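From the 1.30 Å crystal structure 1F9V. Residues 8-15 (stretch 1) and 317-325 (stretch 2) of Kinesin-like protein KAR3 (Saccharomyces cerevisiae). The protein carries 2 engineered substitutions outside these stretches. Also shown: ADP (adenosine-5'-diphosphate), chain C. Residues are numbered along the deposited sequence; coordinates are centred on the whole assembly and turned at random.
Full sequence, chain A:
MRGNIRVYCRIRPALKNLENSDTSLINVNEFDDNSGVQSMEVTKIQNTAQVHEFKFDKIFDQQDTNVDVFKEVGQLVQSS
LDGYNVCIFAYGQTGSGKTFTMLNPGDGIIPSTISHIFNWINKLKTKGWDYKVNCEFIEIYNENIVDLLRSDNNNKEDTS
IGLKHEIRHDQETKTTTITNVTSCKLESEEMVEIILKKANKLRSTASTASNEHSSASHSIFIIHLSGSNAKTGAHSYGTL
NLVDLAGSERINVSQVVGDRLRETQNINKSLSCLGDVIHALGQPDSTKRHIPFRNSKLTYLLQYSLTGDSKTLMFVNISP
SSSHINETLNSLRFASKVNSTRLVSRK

Stretch 1 8-15: YCRIRPAL
Stretch 2 317-325: NISPSSSHI

The carbonyl of Arg-12 is the oddity here: its O lies 3.2 Å from CG of Pro-320, buried by the contact, and finds no polar partner anywhere in the model. The ring of Pro-320 lies against the carbonyl and offers it no N-H; the last bridge pairs Ile-11 with Ile-318, two residues before Pro-320.

That ladder is short and parallel. Arg-10 pairs with Asn-317 (CA to CA 4.9 Å) and Ile-11 with Ile-318 (CA to CA 5.0 Å), all with extended backbones: phi/psi -134/122 at Arg-10, -96/120 at Ile-11, -91/134 at Asn-317 and -140/152 at Ile-318. Ile-318 alone supplies both backbone hydrogen bonds across the stretches: its N donates to Arg-10 O at 2.9 Å, and its O accepts from Arg-12 N at 3.1 Å. CA-H...O contacts accompany each rung, Asn-317 CA to Arg-10 O at 3.5 Å and Ile-11 CA to Ile-318 O at 3.4 Å. One water, its O 3.0 Å from Arg-10 O, accepts from Asn-317 ND2 at 3.1 Å.

Side chains alternate across the sheet, and the rule is polar on one face, apolar on the other. Arg-10, all t through chi3, shares a face with Asn-317 (m), but its end leads away to the ADP, NH2 lying 3.2 Å from N6. On the other face Ile-11 (m, t) packs CG1 against CD1 of Ile-318 (p, t) at 3.5 Å, and its CG2 against CB of Pro-320 at 3.4 Å.

Beyond the strands, Pro-320 (-89/-6, C-gamma endo) points toward stretch 1, and its CG meets Ala-14 CB at 3.7 Å. Arg-12 (p, t, t) has one guanidinium face over Ser-319 OG and Pro-320 CD; NH1 donates to its neighbour Pro-13 O at 2.9 Å. Ser-319 (t) braces the turn: its OG accepts from Ser-321 N at 3.0 Å and hydrogen-bonds His-324 ND1 at 2.8 Å. His-324 (m) occupies the N-cap position before the following helix.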

# COMPACT_ATOMS: atom_id res chain seq x y z
N TYR A 8 -7.45 1.37 -5.64
CA TYR A 8 -8.35 2.37 -5.05
C TYR A 8 -7.64 3.72 -5.12
O TYR A 8 -6.42 3.80 -4.99
CB TYR A 8 -8.62 2.10 -3.57
CG TYR A 8 -9.43 0.87 -3.23
CD1 TYR A 8 -10.07 0.13 -4.21
CD2 TYR A 8 -9.55 0.46 -1.90
CE1 TYR A 8 -10.82 -1.00 -3.88
CE2 TYR A 8 -10.29 -0.66 -1.56
CZ TYR A 8 -10.92 -1.39 -2.54
OH TYR A 8 -11.65 -2.50 -2.18
N CYS A 9 -8.41 4.78 -5.35
CA CYS A 9 -7.84 6.11 -5.37
C CYS A 9 -8.49 6.85 -4.20
O CYS A 9 -9.67 6.63 -3.90
CB CYS A 9 -8.18 6.83 -6.68
SG CYS A 9 -7.73 8.59 -6.70
N ARG A 10 -7.73 7.70 -3.52
CA ARG A 10 -8.29 8.47 -2.42
C ARG A 10 -7.88 9.92 -2.49
O ARG A 10 -6.69 10.24 -2.49
CB ARG A 10 -7.88 7.91 -1.06
CG ARG A 10 -8.45 8.75 0.09
CD ARG A 10 -7.88 8.39 1.45
NE ARG A 10 -8.75 8.86 2.52
CZ ARG A 10 -8.63 8.51 3.80
NH1 ARG A 10 -7.66 7.68 4.17
NH2 ARG A 10 -9.48 8.97 4.70
N ILE A 11 -8.87 10.80 -2.55
CA ILE A 11 -8.61 12.24 -2.58
C ILE A 11 -8.73 12.72 -1.14
O ILE A 11 -9.78 12.56 -0.52
CB ILE A 11 -9.66 12.99 -3.45
CG1 ILE A 11 -9.68 12.42 -4.87
CG2 ILE A 11 -9.34 14.48 -3.47
CD1 ILE A 11 -10.95 12.70 -5.63
N ARG A 12 -7.66 13.28 -0.60
CA ARG A 12 -7.72 13.78 0.77
C ARG A 12 -8.38 15.15 0.78
O ARG A 12 -8.49 15.81 -0.25
CB ARG A 12 -6.30 13.91 1.34
CG ARG A 12 -5.45 14.98 0.67
CD ARG A 12 -4.36 15.51 1.61
NE ARG A 12 -3.34 16.30 0.92
CZ ARG A 12 -3.49 17.56 0.53
NH1 ARG A 12 -4.65 18.19 0.76
NH2 ARG A 12 -2.50 18.20 -0.07
N PRO A 13 -8.90 15.57 1.95
CA PRO A 13 -9.53 16.89 2.04
C PRO A 13 -8.47 17.95 1.77
O PRO A 13 -7.28 17.74 2.01
CB PRO A 13 -10.04 16.96 3.49
CG PRO A 13 -10.11 15.52 3.94
CD PRO A 13 -9.00 14.81 3.21
N ALA A 14 -8.89 19.10 1.25
CA ALA A 14 -7.93 20.17 0.99
C ALA A 14 -7.59 20.86 2.29
O ALA A 14 -8.41 20.87 3.23
CB ALA A 14 -8.52 21.18 -0.00
N LEU A 15 -6.37 21.41 2.35
CA LEU A 15 -5.95 22.17 3.52
C LEU A 15 -6.59 23.54 3.26
O LEU A 15 -6.22 24.25 2.31
CB LEU A 15 -4.42 22.30 3.60
CG LEU A 15 -3.79 21.61 4.80
CD1 LEU A 15 -4.84 21.04 5.74
CD2 LEU A 15 -2.89 20.55 4.23
N ASN A 317 -3.06 7.78 -3.34
CA ASN A 317 -3.44 8.99 -2.64
C ASN A 317 -3.16 10.21 -3.49
O ASN A 317 -2.09 10.33 -4.09
CB ASN A 317 -2.64 9.11 -1.34
CG ASN A 317 -2.95 7.99 -0.37
OD1 ASN A 317 -2.17 7.05 -0.21
ND2 ASN A 317 -4.09 8.10 0.29
N ILE A 318 -4.13 11.12 -3.55
CA ILE A 318 -3.94 12.35 -4.31
C ILE A 318 -4.52 13.55 -3.58
O ILE A 318 -5.45 13.43 -2.77
CB ILE A 318 -4.58 12.28 -5.72
CG1 ILE A 318 -6.07 11.99 -5.61
CG2 ILE A 318 -3.87 11.23 -6.57
CD1 ILE A 318 -6.82 12.25 -6.92
N SER A 319 -3.94 14.71 -3.86
CA SER A 319 -4.40 15.96 -3.28
C SER A 319 -5.50 16.48 -4.21
O SER A 319 -5.49 16.21 -5.41
CB SER A 319 -3.25 16.96 -3.22
OG SER A 319 -3.74 18.30 -3.30
N PRO A 320 -6.48 17.22 -3.67
CA PRO A 320 -7.56 17.76 -4.50
C PRO A 320 -7.21 19.15 -5.07
O PRO A 320 -7.95 19.69 -5.89
CB PRO A 320 -8.72 17.86 -3.53
CG PRO A 320 -8.05 18.23 -2.23
CD PRO A 320 -6.68 17.57 -2.24
N SER A 321 -6.08 19.70 -4.63
CA SER A 321 -5.68 21.04 -5.02
C SER A 321 -4.93 21.25 -6.33
O SER A 321 -4.18 20.39 -6.79
CB SER A 321 -4.90 21.66 -3.87
OG SER A 321 -5.65 21.53 -2.67
N SER A 322 -5.14 22.44 -6.91
CA SER A 322 -4.55 22.83 -8.19
C SER A 322 -3.03 22.88 -8.24
O SER A 322 -2.44 22.54 -9.27
CB SER A 322 -5.09 24.20 -8.63
OG SER A 322 -6.49 24.17 -8.77
N SER A 323 -2.40 23.30 -7.15
CA SER A 323 -0.94 23.38 -7.13
C SER A 323 -0.30 22.01 -7.31
O SER A 323 0.87 21.91 -7.69
CB SER A 323 -0.45 24.01 -5.82
OG SER A 323 -0.80 23.20 -4.71
N HIS A 324 -1.07 20.95 -7.05
CA HIS A 324 -0.56 19.59 -7.16
C HIS A 324 -1.12 18.82 -8.35
O HIS A 324 -0.86 17.63 -8.49
CB HIS A 324 -0.89 18.79 -5.90
CG HIS A 324 -0.50 19.47 -4.63
ND1 HIS A 324 -1.41 19.81 -3.65
CD2 HIS A 324 0.72 19.83 -4.15
CE1 HIS A 324 -0.77 20.35 -2.63
NE2 HIS A 324 0.52 20.37 -2.91
N ILE A 325 -1.89 19.50 -9.20
CA ILE A 325 -2.52 18.82 -10.33
C ILE A 325 -1.61 18.01 -11.26
O ILE A 325 -2.01 16.96 -11.77
CB ILE A 325 -3.35 19.82 -11.16
CG1 ILE A 325 -4.37 19.06 -12.00
CG2 ILE A 325 -2.44 20.68 -12.01
CD1 ILE A 325 -5.40 18.32 -11.18
PB ADP C . 2.12 11.78 2.86
O1B ADP C . 1.56 11.28 1.58
O2B ADP C . 2.39 10.55 3.87
O3B ADP C . 3.34 12.59 2.64
PA ADP C . 0.54 12.68 5.11
O1A ADP C . -0.33 11.53 5.36
O2A ADP C . 1.67 12.64 6.03
O3A ADP C . 1.04 12.64 3.61
O5' ADP C . -0.23 14.04 5.35
C5' ADP C . -0.43 15.12 4.44
C4' ADP C . -1.26 16.16 5.26
O4' ADP C . -2.63 15.95 4.91
C3' ADP C . -1.20 15.92 6.79
O3' ADP C . -1.22 17.14 7.53
C2' ADP C . -2.42 15.07 7.10
O2' ADP C . -2.85 15.16 8.47
C1' ADP C . -3.42 15.54 6.05
N9 ADP C . -4.33 14.45 5.58
C8 ADP C . -3.98 13.51 4.68
N7 ADP C . -5.01 12.72 4.45
C5 ADP C . -6.02 13.12 5.18
C6 ADP C . -7.33 12.71 5.35
N6 ADP C . -7.79 11.65 4.67
N1 ADP C . -8.15 13.37 6.22
C2 ADP C . -7.72 14.44 6.93
N3 ADP C . -6.45 14.86 6.76
C4 ADP C . -5.58 14.24 5.91
O HOH W 1 -5.29 10.94 0.02